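Local coordinates for probable GTP-binding protein EngB (PDB 2CXX) that probably serves as a magnesium-dependent GTPase needed for normal cell division and septation, and here holds GDP, at residues T16-Y19 and R20-K24; V73-I76 and E77-K81; V89-G92 and K93-P96; P162-A165 and K166-D169. One frame throughout, in Å; residues are numbered along the deposited sequence.

Contact 1 of 4, residues T16-Y19 and R20-K24; sequences TLIY and RLTGK. With GDP (guanosine-5'-diphosphate), chain D.
The ring of Tyr19 meets Lys24 with its edge, the Lys24 backbone carbon C lying near the ring plane; Gly23 C sits obliquely, 3.7 Å from Tyr19 CD1. Outside the two segments, Lys25 makes a cation-pi contact with the same ring. The guanidinium of Arg20 is turned to another loop, its NE and NH2 bonding to the carbonyls of Ala165 and Lys166. The chain bends back on the tyrosine here, Tyr19 CA approaching Lys24 O at 3.4 Å in a CA-H...O contact. One turn apart on the helix, Leu17 CD1 packs on Leu21 CD1 at 3.8 Å. Residues 16-22 are the C-terminal part of helix 14-22, which follows the P-loop of the GTPase fold, and Thr16 still belongs to the nucleotide site: its OG1, 2.6 Å from GDP O1A, and its backbone N both donate to that alpha-phosphate oxygen. Farther along, Ile18 O takes two donors from opposite faces of its plane, Thr22 N and Thr22 OG1. The hydroxyl lies only 2.6 Å from Ile18 O because Thr22 OG1 stands between the backbone N and carbonyl carbon (chi1 66°), and it also accepts from Lys24 N at 3.0 Å, an ST turn. A valine here would probably leave the Lys24 N-H without its acceptor and Ile18 O with one donor fewer. Gly23, with positive phi, leaves the helix and donates its N to Tyr19 O.

Contact 2 of 4, residues V73-I76 and E77-K81; sequences VHFI and EDNAK
Phe75 and Asn79 meet because Phe75 CG stands anti to its backbone N (chi1 -177°), swinging the ring forward along the helix, while Asn79 CG lies beside its own N (chi1 -69°) and leans back over that ring. Both belong to the C-terminal part of helix 62-79, where residues four apart meet on the surface of the G domain. Asn79 ND2 stands over the centre of the ring, 3.3 Å above its plane, the amide lying nearly flat over the ring with the two planes 25° apart. The same nitrogen donates to Phe75 O at 2.9 Å, and Asn79 N is a second donor, so one carbonyl oxygen takes both the backbone and the side-chain nitrogen of Asn79. One residue earlier, His74 presents a ring face to Asp78; the carboxylate stands steeply to the ring, and its OD2 comes within 2.7 Å of His74 NE2 but over the face, at an angle too poor for a hydrogen bond. Glu77 runs alongside Val73, its CD 3.7 Å from Val73 CG1, and its backbone N donates to Val73 O. Toward the protein interior Ile76 faces Phe114 and Phe117 of helix 110-120, while Phe75 packs on Ile38 and Met51. Ala80 CB lies 3.3 Å from Ile76 O.

Contact 3 of 4, residues V89-G92 and K93-P96; sequences VVDG and KAAP
The backbone turns from strand to helix between Asp91 and Ala95, Ala95 N donating almost straight to Asp91 O at 2.9 Å, with CA atoms of Asp91 and Ala94 5.5 Å apart. The Asp91 side chain bends over this turn. With CG anti to the backbone N (chi1 171°), its OD1 reaches the turn that leads into helix 94-104 and accepts a capping bond from Ala94 N at 3.1 Å; the N-H...O angle is 173°, but the donor comes from above the carboxylate plane. Lys93 N adds a weak bond to the same oxygen. The other oxygen, OD2, lies 3.6 Å from Ala94 CB and is engaged elsewhere in a salt bridge with Lys131, so the carboxylate is held at both oxygens and its rotation is fixed. Gly92 O is buried with no partner in the model: four residues on stands Pro96, which has no N-H to offer, and its CD comes instead to 3.1 Å from that oxygen. Ala95 CB packs loosely on Val90 CB, 4.4 Å away, and Val90 also packs on Leu145 of helix 138-149. The Asp91 side chain lies about 7 Å from the bound GDP and touches Val12. An acidic residue at the C-terminal end of a central strand, capping the next helix and pairing with the lysine of the Asn-Lys-x-Asp sequence, places this turn beside the nucleotide site of the P-loop GTPase fold.

Contact 4 of 4, residues P162-A165 and K166-D169; sequences PISA and KFGD. With GDP (guanosine-5'-diphosphate), chain D.
Ser164 and Phe167 meet through the serine hydroxyl: Phe167 N donates to Ser164 OG at 3.1 Å, nearly straight (171°), and the edge of the Phe167 ring also comes to OG. Asp133 OD1 and, at 3.1 Å, GDP O6 also lie at Ser164 OG. Lys166 N donates to GDP O6 at 3.2 Å. The hydroxyl is turned this way because OG lies anti to the Ser164 backbone N (chi1 172°). The backbone of Ser164 is also fully used: its N donates to Asp169 O, in the carbonyl plane and on a lone pair, and its O accepts from Gly168 N at 2.7 Å. Gly168 and Asp169 together facing Ser164 make a G1 beta bulge in the loop between strand 160-162 and helix 171-184. The sequence Ser-Ala-Lys is the G5 motif of the GTPases, the loop that reads the guanine carbonyl. Ala165 N is satisfied by Asn130 OD1. Replacing Ser164 with an alanine would take away the hydroxyl and is likely to leave the Phe167 N-H without its acceptor and Asp133 without one mate. The Lys166 chain runs over one face of the guanine, its CB 3.4 Å from GDP C6 and its CD 3.9 Å from GDP C2, and its CG lies over one face of the Phe167 ring.

All four contacts are local, within unbroken pieces of chain, so none closes a long loop; they follow in series and neither nest nor cross. Contact 1 comes first, at the end of helix 14-22. Contact 2 lies at the C-terminal part of helix 62-79, beside helix 110-120, about 24 Å from contact 1 between centres and touching none of the others. Contact 3 then turns the central strand 85-91 into helix 94-104, and its Val89 packs against Leu17 of contact 1. Contact 4, last, lies after the edge strand 160-162; Arg20 of contact 1 reaches its backbone carbonyls. Contacts 1 and 4 share GDP, one at the alpha-phosphate and the other at the base.

Contact 1 of 4, residues T16-Y19 and R20-K24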
loop_
_atom_site.group_PDB
_atom_site.type_symbol
_atom_site.label_atom_id
_atom_site.label_comp_id
_atom_site.label_asym_id
_atom_site.label_seq_id
_atom_site.Cartn_x
_atom_site.Cartn_y
_atom_site.Cartn_z
ATOM N N THR A 16 7.325 -7.505 3.866
ATOM C CA THR A 16 7.154 -8.074 5.204
ATOM C C THR A 16 5.662 -8.360 5.522
ATOM O O THR A 16 5.286 -9.435 6.029
ATOM C CB THR A 16 7.712 -7.128 6.319
ATOM O OG1 THR A 16 9.114 -6.895 6.095
ATOM C CG2 THR A 16 7.601 -7.828 7.682
ATOM N N LEU A 17 4.787 -7.436 5.179
ATOM C CA LEU A 17 3.348 -7.618 5.442
ATOM C C LEU A 17 2.812 -8.819 4.629
ATOM O O LEU A 17 2.069 -9.641 5.125
ATOM C CB LEU A 17 2.578 -6.340 5.050
ATOM C CG LEU A 17 1.059 -6.418 5.019
ATOM C CD1 LEU A 17 0.512 -6.994 6.341
ATOM C CD2 LEU A 17 0.512 -5.043 4.744
ATOM N N ILE A 18 3.198 -8.912 3.363
ATOM C CA ILE A 18 2.733 -10.019 2.524
ATOM C C ILE A 18 3.180 -11.349 3.093
ATOM O O ILE A 18 2.413 -12.345 3.061
ATOM C CB ILE A 18 3.210 -9.867 1.091
ATOM C CG1 ILE A 18 2.417 -8.735 0.438
ATOM C CG2 ILE A 18 2.962 -11.195 0.317
ATOM C CD1 ILE A 18 2.854 -8.313 -0.921
ATOM N N TYR A 19 4.402 -11.380 3.597
ATOM C CA TYR A 19 4.886 -12.599 4.259
ATOM C C TYR A 19 4.071 -12.886 5.528
ATOM O O TYR A 19 3.761 -14.051 5.795
ATOM C CB TYR A 19 6.380 -12.441 4.607
ATOM C CG TYR A 19 6.883 -13.529 5.518
ATOM C CD1 TYR A 19 6.907 -14.849 5.094
ATOM C CD2 TYR A 19 7.282 -13.249 6.822
ATOM C CE1 TYR A 19 7.314 -15.865 5.958
ATOM C CE2 TYR A 19 7.697 -14.287 7.681
ATOM C CZ TYR A 19 7.694 -15.558 7.224
ATOM O OH TYR A 19 8.055 -16.555 8.096
ATOM N N ARG A 20 3.792 -11.879 6.361
ATOM C CA ARG A 20 2.953 -12.132 7.559
ATOM C C ARG A 20 1.556 -12.687 7.209
ATOM O O ARG A 20 1.006 -13.561 7.904
ATOM C CB ARG A 20 2.741 -10.860 8.350
ATOM C CG ARG A 20 3.925 -10.406 9.071
ATOM C CD ARG A 20 4.435 -11.499 9.992
ATOM N NE ARG A 20 5.488 -10.973 10.843
ATOM C CZ ARG A 20 5.955 -11.619 11.895
ATOM N NH1 ARG A 20 5.436 -12.812 12.205
ATOM N NH2 ARG A 20 6.930 -11.084 12.620
ATOM N N LEU A 21 0.976 -12.187 6.119
ATOM C CA LEU A 21 -0.347 -12.574 5.675
ATOM C C LEU A 21 -0.393 -13.948 5.000
ATOM O O LEU A 21 -1.287 -14.738 5.211
ATOM C CB LEU A 21 -0.875 -11.518 4.655
ATOM C CG LEU A 21 -1.359 -10.223 5.349
ATOM C CD1 LEU A 21 -1.784 -9.180 4.257
ATOM C CD2 LEU A 21 -2.588 -10.524 6.268
ATOM N N THR A 22 0.620 -14.257 4.229
ATOM C CA THR A 22 0.587 -15.462 3.447
ATOM C C THR A 22 1.597 -16.552 3.779
ATOM O O THR A 22 1.491 -17.633 3.251
ATOM C CB THR A 22 0.894 -15.139 1.976
ATOM O OG1 THR A 22 2.255 -14.685 1.885
ATOM C CG2 THR A 22 -0.002 -13.984 1.437
ATOM N N GLY A 23 2.604 -16.225 4.560
ATOM C CA GLY A 23 3.649 -17.215 4.839
ATOM C C GLY A 23 4.586 -17.384 3.655
ATOM O O GLY A 23 5.416 -18.301 3.652
ATOM N N LYS A 24 4.481 -16.531 2.627
ATOM C CA LYS A 24 5.360 -16.617 1.464
ATOM C C LYS A 24 6.313 -15.417 1.392
ATOM O O LYS A 24 5.866 -14.258 1.448
ATOM C CB LYS A 24 4.508 -16.717 0.185
ATOM C CG LYS A 24 3.713 -18.028 0.213
ATOM C CD LYS A 24 2.879 -18.261 -0.995
ATOM C CE LYS A 24 2.342 -19.642 -0.990
ATOM N NZ LYS A 24 1.562 -19.887 -2.229
HETATM P PB GDP D . 9.237 -3.078 1.265
HETATM O O1B GDP D . 10.351 -2.417 0.527
HETATM O O2B GDP D . 8.040 -2.070 1.492
HETATM O O3B GDP D . 8.885 -4.503 0.890
HETATM O O3A GDP D . 9.792 -3.232 2.745
HETATM P PA GDP D . 10.344 -4.401 3.683
HETATM O O1A GDP D . 9.256 -5.351 3.997
HETATM O O2A GDP D . 11.572 -5.112 3.005
HETATM O "O5'" GDP D . 10.667 -3.659 5.067
HETATM C "C5'" GDP D . 11.584 -2.622 4.885
HETATM C "C4'" GDP D . 12.232 -2.258 6.227
HETATM O "O4'" GDP D . 11.173 -1.901 7.222
HETATM C "C3'" GDP D . 12.980 -3.337 6.931
HETATM O "O3'" GDP D . 14.262 -3.168 7.552
HETATM C "C2'" GDP D . 11.907 -4.068 7.767
HETATM O "O2'" GDP D . 12.549 -4.731 8.920
HETATM C "C1'" GDP D . 11.234 -2.829 8.365
HETATM N N9 GDP D . 9.853 -3.044 8.819
HETATM C C8 GDP D . 8.786 -3.664 8.132
HETATM N N7 GDP D . 7.723 -3.637 8.861
HETATM C C5 GDP D . 8.009 -3.016 10.047
HETATM C C6 GDP D . 7.271 -2.686 11.225
HETATM O O6 GDP D . 6.120 -2.969 11.349
HETATM N N1 GDP D . 7.914 -2.016 12.262
HETATM C C2 GDP D . 9.235 -1.684 12.163
HETATM N N2 GDP D . 9.827 -1.029 13.219
HETATM N N3 GDP D . 9.944 -1.979 11.084
HETATM C C4 GDP D . 9.369 -2.638 10.016
#

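Contact 2 of 4, residues V73-I76 and E77-K81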
loop_
_atom_site.group_PDB
_atom_site.type_symbol
_atom_site.label_atom_id
_atom_site.label_comp_id
_atom_site.label_asym_id
_atom_site.label_seq_id
_atom_site.Cartn_x
_atom_site.Cartn_y
_atom_site.Cartn_z
ATOM N N VAL A 73 0.433 1.924 -13.032
ATOM C CA VAL A 73 -0.785 2.670 -13.417
ATOM C C VAL A 73 -1.487 1.957 -14.558
ATOM O O VAL A 73 -2.711 1.733 -14.525
ATOM C CB VAL A 73 -0.402 4.128 -13.867
ATOM C CG1 VAL A 73 -1.546 4.703 -14.684
ATOM C CG2 VAL A 73 -0.092 5.028 -12.603
ATOM N N HIS A 74 -0.720 1.573 -15.568
ATOM C CA HIS A 74 -1.286 0.899 -16.719
ATOM C C HIS A 74 -1.885 -0.472 -16.328
ATOM O O HIS A 74 -2.981 -0.799 -16.708
ATOM C CB HIS A 74 -0.228 0.770 -17.829
ATOM C CG HIS A 74 -0.804 0.353 -19.153
ATOM N ND1 HIS A 74 -1.821 1.051 -19.765
ATOM C CD2 HIS A 74 -0.608 -0.759 -19.910
ATOM C CE1 HIS A 74 -2.235 0.386 -20.833
ATOM N NE2 HIS A 74 -1.516 -0.715 -20.944
ATOM N N PHE A 75 -1.175 -1.242 -15.533
ATOM C CA PHE A 75 -1.730 -2.519 -15.103
ATOM C C PHE A 75 -3.042 -2.309 -14.326
ATOM O O PHE A 75 -4.094 -2.930 -14.614
ATOM C CB PHE A 75 -0.730 -3.228 -14.194
ATOM C CG PHE A 75 -1.188 -4.581 -13.768
ATOM C CD1 PHE A 75 -0.842 -5.710 -14.528
ATOM C CD2 PHE A 75 -2.009 -4.722 -12.637
ATOM C CE1 PHE A 75 -1.306 -6.956 -14.170
ATOM C CE2 PHE A 75 -2.480 -5.972 -12.268
ATOM C CZ PHE A 75 -2.133 -7.095 -13.038
ATOM N N ILE A 76 -3.013 -1.404 -13.357
ATOM C CA ILE A 76 -4.253 -1.219 -12.546
ATOM C C ILE A 76 -5.407 -0.632 -13.373
ATOM O O ILE A 76 -6.574 -1.038 -13.235
ATOM C CB ILE A 76 -3.964 -0.324 -11.297
ATOM C CG1 ILE A 76 -2.920 -1.008 -10.433
ATOM C CG2 ILE A 76 -5.253 -0.069 -10.515
ATOM C CD1 ILE A 76 -2.341 -0.143 -9.286
ATOM N N GLU A 77 -5.101 0.291 -14.259
ATOM C CA GLU A 77 -6.165 0.809 -15.128
ATOM C C GLU A 77 -6.705 -0.336 -15.978
ATOM O O GLU A 77 -7.917 -0.511 -16.077
ATOM C CB GLU A 77 -5.624 1.868 -16.086
ATOM C CG GLU A 77 -5.510 3.246 -15.451
ATOM C CD GLU A 77 -4.820 4.268 -16.368
ATOM O OE1 GLU A 77 -4.990 5.469 -16.089
ATOM O OE2 GLU A 77 -4.130 3.885 -17.351
ATOM N N ASP A 78 -5.832 -1.133 -16.566
ATOM C CA ASP A 78 -6.292 -2.221 -17.465
ATOM C C ASP A 78 -7.013 -3.399 -16.812
ATOM O O ASP A 78 -7.850 -4.071 -17.442
ATOM C CB ASP A 78 -5.117 -2.805 -18.248
ATOM C CG ASP A 78 -4.554 -1.864 -19.265
ATOM O OD1 ASP A 78 -5.132 -0.796 -19.464
ATOM O OD2 ASP A 78 -3.522 -2.219 -19.880
ATOM N N ASN A 79 -6.666 -3.666 -15.572
ATOM C CA ASN A 79 -7.238 -4.773 -14.825
ATOM C C ASN A 79 -8.213 -4.324 -13.728
ATOM O O ASN A 79 -8.652 -5.143 -12.919
ATOM C CB ASN A 79 -6.113 -5.554 -14.189
ATOM C CG ASN A 79 -5.274 -6.292 -15.184
ATOM O OD1 ASN A 79 -5.613 -7.427 -15.585
ATOM N ND2 ASN A 79 -4.173 -5.686 -15.611
ATOM N N ALA A 80 -8.564 -3.040 -13.692
ATOM C CA ALA A 80 -9.436 -2.529 -12.636
ATOM C C ALA A 80 -10.706 -3.348 -12.420
ATOM O O ALA A 80 -11.065 -3.608 -11.288
ATOM C CB ALA A 80 -9.829 -1.032 -12.883
ATOM N N LYS A 81 -11.375 -3.738 -13.495
ATOM C CA LYS A 81 -12.604 -4.527 -13.328
ATOM C C LYS A 81 -12.380 -5.892 -12.702
ATOM O O LYS A 81 -13.345 -6.544 -12.287
ATOM C CB LYS A 81 -13.297 -4.744 -14.676
ATOM C CG LYS A 81 -13.686 -3.449 -15.379
ATOM C CD LYS A 81 -14.616 -2.590 -14.471
ATOM C CE LYS A 81 -15.455 -1.607 -15.312
ATOM N NZ LYS A 81 -16.284 -2.372 -16.333
#

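Contact 3 of 4, residues V89-G92 and K93-P96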
loop_
_atom_site.group_PDB
_atom_site.type_symbol
_atom_site.label_atom_id
_atom_site.label_comp_id
_atom_site.label_asym_id
_atom_site.label_seq_id
_atom_site.Cartn_x
_atom_site.Cartn_y
_atom_site.Cartn_z
ATOM N N VAL A 89 0.035 0.067 1.440
ATOM C CA VAL A 89 0.842 0.011 2.664
ATOM C C VAL A 89 1.573 1.324 2.804
ATOM O O VAL A 89 2.195 1.744 1.869
ATOM C CB VAL A 89 1.879 -1.080 2.539
ATOM C CG1 VAL A 89 2.516 -1.334 3.885
ATOM C CG2 VAL A 89 1.203 -2.375 2.010
ATOM N N VAL A 90 1.462 1.990 3.955
ATOM C CA VAL A 90 2.204 3.230 4.217
ATOM C C VAL A 90 2.981 3.055 5.479
ATOM O O VAL A 90 2.666 2.210 6.323
ATOM C CB VAL A 90 1.326 4.485 4.355
ATOM C CG1 VAL A 90 0.437 4.618 3.047
ATOM C CG2 VAL A 90 0.490 4.406 5.566
ATOM N N ASP A 91 4.019 3.878 5.621
ATOM C CA ASP A 91 4.877 3.818 6.797
ATOM C C ASP A 91 4.251 4.924 7.676
ATOM O O ASP A 91 4.388 6.078 7.359
ATOM C CB ASP A 91 6.315 4.137 6.355
ATOM C CG ASP A 91 7.273 4.314 7.512
ATOM O OD1 ASP A 91 6.798 4.601 8.631
ATOM O OD2 ASP A 91 8.495 4.191 7.272
ATOM N N GLY A 92 3.542 4.519 8.735
ATOM C CA GLY A 92 2.840 5.484 9.590
ATOM C C GLY A 92 3.736 6.541 10.236
ATOM O O GLY A 92 3.321 7.695 10.458
ATOM N N LYS A 93 4.962 6.150 10.567
ATOM C CA LYS A 93 5.910 7.147 11.141
ATOM C C LYS A 93 6.397 8.150 10.099
ATOM O O LYS A 93 6.346 9.375 10.326
ATOM C CB LYS A 93 7.144 6.464 11.764
ATOM C CG LYS A 93 8.025 7.533 12.492
ATOM C CD LYS A 93 9.219 6.956 13.188
ATOM C CE LYS A 93 9.997 8.078 13.941
ATOM N NZ LYS A 93 10.190 9.267 13.038
ATOM N N ALA A 94 6.884 7.679 8.950
ATOM C CA ALA A 94 7.404 8.585 7.952
ATOM C C ALA A 94 6.434 9.365 7.070
ATOM O O ALA A 94 6.671 10.536 6.747
ATOM C CB ALA A 94 8.425 7.819 7.026
ATOM N N ALA A 95 5.358 8.710 6.660
ATOM C CA ALA A 95 4.383 9.281 5.730
ATOM C C ALA A 95 3.881 10.664 6.004
ATOM O O ALA A 95 3.874 11.494 5.104
ATOM C CB ALA A 95 3.183 8.319 5.567
ATOM N N PRO A 96 3.510 10.966 7.267
ATOM C CA PRO A 96 3.028 12.340 7.468
ATOM C C PRO A 96 4.133 13.402 7.289
ATOM O O PRO A 96 3.868 14.496 6.770
ATOM C CB PRO A 96 2.473 12.307 8.901
ATOM C CG PRO A 96 2.110 10.815 9.118
ATOM C CD PRO A 96 3.277 10.123 8.458
#

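Contact 4 of 4, residues P162-A165 and K166-D169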
loop_
_atom_site.group_PDB
_atom_site.type_symbol
_atom_site.label_atom_id
_atom_site.label_comp_id
_atom_site.label_asym_id
_atom_site.label_seq_id
_atom_site.Cartn_x
_atom_site.Cartn_y
_atom_site.Cartn_z
ATOM N N PRO A 162 -4.131 0.341 11.425
ATOM C CA PRO A 162 -2.732 0.333 11.859
ATOM C C PRO A 162 -2.248 -1.092 12.213
ATOM O O PRO A 162 -2.952 -1.901 12.836
ATOM C CB PRO A 162 -2.734 1.301 13.040
ATOM C CG PRO A 162 -4.112 1.194 13.590
ATOM C CD PRO A 162 -5.025 0.976 12.420
ATOM N N ILE A 163 -1.024 -1.417 11.785
ATOM C CA ILE A 163 -0.459 -2.753 12.054
ATOM C C ILE A 163 1.055 -2.630 12.306
ATOM O O ILE A 163 1.655 -1.566 12.093
ATOM C CB ILE A 163 -0.587 -3.671 10.784
ATOM C CG1 ILE A 163 0.010 -2.901 9.591
ATOM C CG2 ILE A 163 -2.062 -3.935 10.400
ATOM C CD1 ILE A 163 0.198 -3.711 8.352
ATOM N N SER A 164 1.645 -3.716 12.798
ATOM C CA SER A 164 3.108 -3.827 12.815
ATOM C C SER A 164 3.387 -5.152 12.109
ATOM O O SER A 164 3.182 -6.203 12.686
ATOM C CB SER A 164 3.749 -3.902 14.201
ATOM O OG SER A 164 5.143 -4.188 14.038
ATOM N N ALA A 165 3.834 -5.090 10.849
ATOM C CA ALA A 165 4.163 -6.278 10.093
ATOM C C ALA A 165 5.367 -6.964 10.753
ATOM O O ALA A 165 5.532 -8.209 10.630
ATOM C CB ALA A 165 4.528 -5.909 8.629
ATOM N N LYS A 166 6.189 -6.165 11.426
ATOM C CA LYS A 166 7.375 -6.699 12.076
ATOM C C LYS A 166 7.025 -7.602 13.233
ATOM O O LYS A 166 7.526 -8.704 13.296
ATOM C CB LYS A 166 8.287 -5.596 12.609
ATOM C CG LYS A 166 9.466 -6.103 13.474
ATOM C CD LYS A 166 10.512 -5.025 13.624
ATOM C CE LYS A 166 11.903 -5.607 14.048
ATOM N NZ LYS A 166 12.969 -4.549 13.986
ATOM N N PHE A 167 6.206 -7.096 14.145
ATOM C CA PHE A 167 5.837 -7.856 15.334
ATOM C C PHE A 167 4.516 -8.589 15.264
ATOM O O PHE A 167 4.210 -9.432 16.115
ATOM C CB PHE A 167 5.853 -6.927 16.534
ATOM C CG PHE A 167 7.183 -6.345 16.802
ATOM C CD1 PHE A 167 7.530 -5.119 16.272
ATOM C CD2 PHE A 167 8.115 -7.035 17.567
ATOM C CE1 PHE A 167 8.783 -4.561 16.497
ATOM C CE2 PHE A 167 9.378 -6.494 17.800
ATOM C CZ PHE A 167 9.716 -5.249 17.266
ATOM N N GLY A 168 3.709 -8.284 14.256
ATOM C CA GLY A 168 2.458 -8.995 14.130
ATOM C C GLY A 168 1.211 -8.276 14.627
ATOM O O GLY A 168 0.094 -8.757 14.409
ATOM N N ASP A 169 1.369 -7.135 15.269
ATOM C CA ASP A 169 0.233 -6.382 15.785
ATOM C C ASP A 169 -0.903 -6.101 14.754
ATOM O O ASP A 169 -0.650 -5.486 13.719
ATOM C CB ASP A 169 0.686 -5.008 16.329
ATOM C CG ASP A 169 1.704 -5.095 17.472
ATOM O OD1 ASP A 169 2.651 -5.873 17.399
ATOM O OD2 ASP A 169 1.569 -4.342 18.457
HETATM P PB GDP D . 9.237 -3.078 1.265
HETATM O O1B GDP D . 10.351 -2.417 0.527
HETATM O O2B GDP D . 8.040 -2.070 1.492
HETATM O O3B GDP D . 8.885 -4.503 0.890
HETATM O O3A GDP D . 9.792 -3.232 2.745
HETATM P PA GDP D . 10.344 -4.401 3.683
HETATM O O1A GDP D . 9.256 -5.351 3.997
HETATM O O2A GDP D . 11.572 -5.112 3.005
HETATM O "O5'" GDP D . 10.667 -3.659 5.067
HETATM C "C5'" GDP D . 11.584 -2.622 4.885
HETATM C "C4'" GDP D . 12.232 -2.258 6.227
HETATM O "O4'" GDP D . 11.173 -1.901 7.222
HETATM C "C3'" GDP D . 12.980 -3.337 6.931
HETATM O "O3'" GDP D . 14.262 -3.168 7.552
HETATM C "C2'" GDP D . 11.907 -4.068 7.767
HETATM O "O2'" GDP D . 12.549 -4.731 8.920
HETATM C "C1'" GDP D . 11.234 -2.829 8.365
HETATM N N9 GDP D . 9.853 -3.044 8.819
HETATM C C8 GDP D . 8.786 -3.664 8.132
HETATM N N7 GDP D . 7.723 -3.637 8.861
HETATM C C5 GDP D . 8.009 -3.016 10.047
HETATM C C6 GDP D . 7.271 -2.686 11.225
HETATM O O6 GDP D . 6.120 -2.969 11.349
HETATM N N1 GDP D . 7.914 -2.016 12.262
HETATM C C2 GDP D . 9.235 -1.684 12.163
HETATM N N2 GDP D . 9.827 -1.029 13.219
HETATM N N3 GDP D . 9.944 -1.979 11.084
HETATM C C4 GDP D . 9.369 -2.638 10.016
#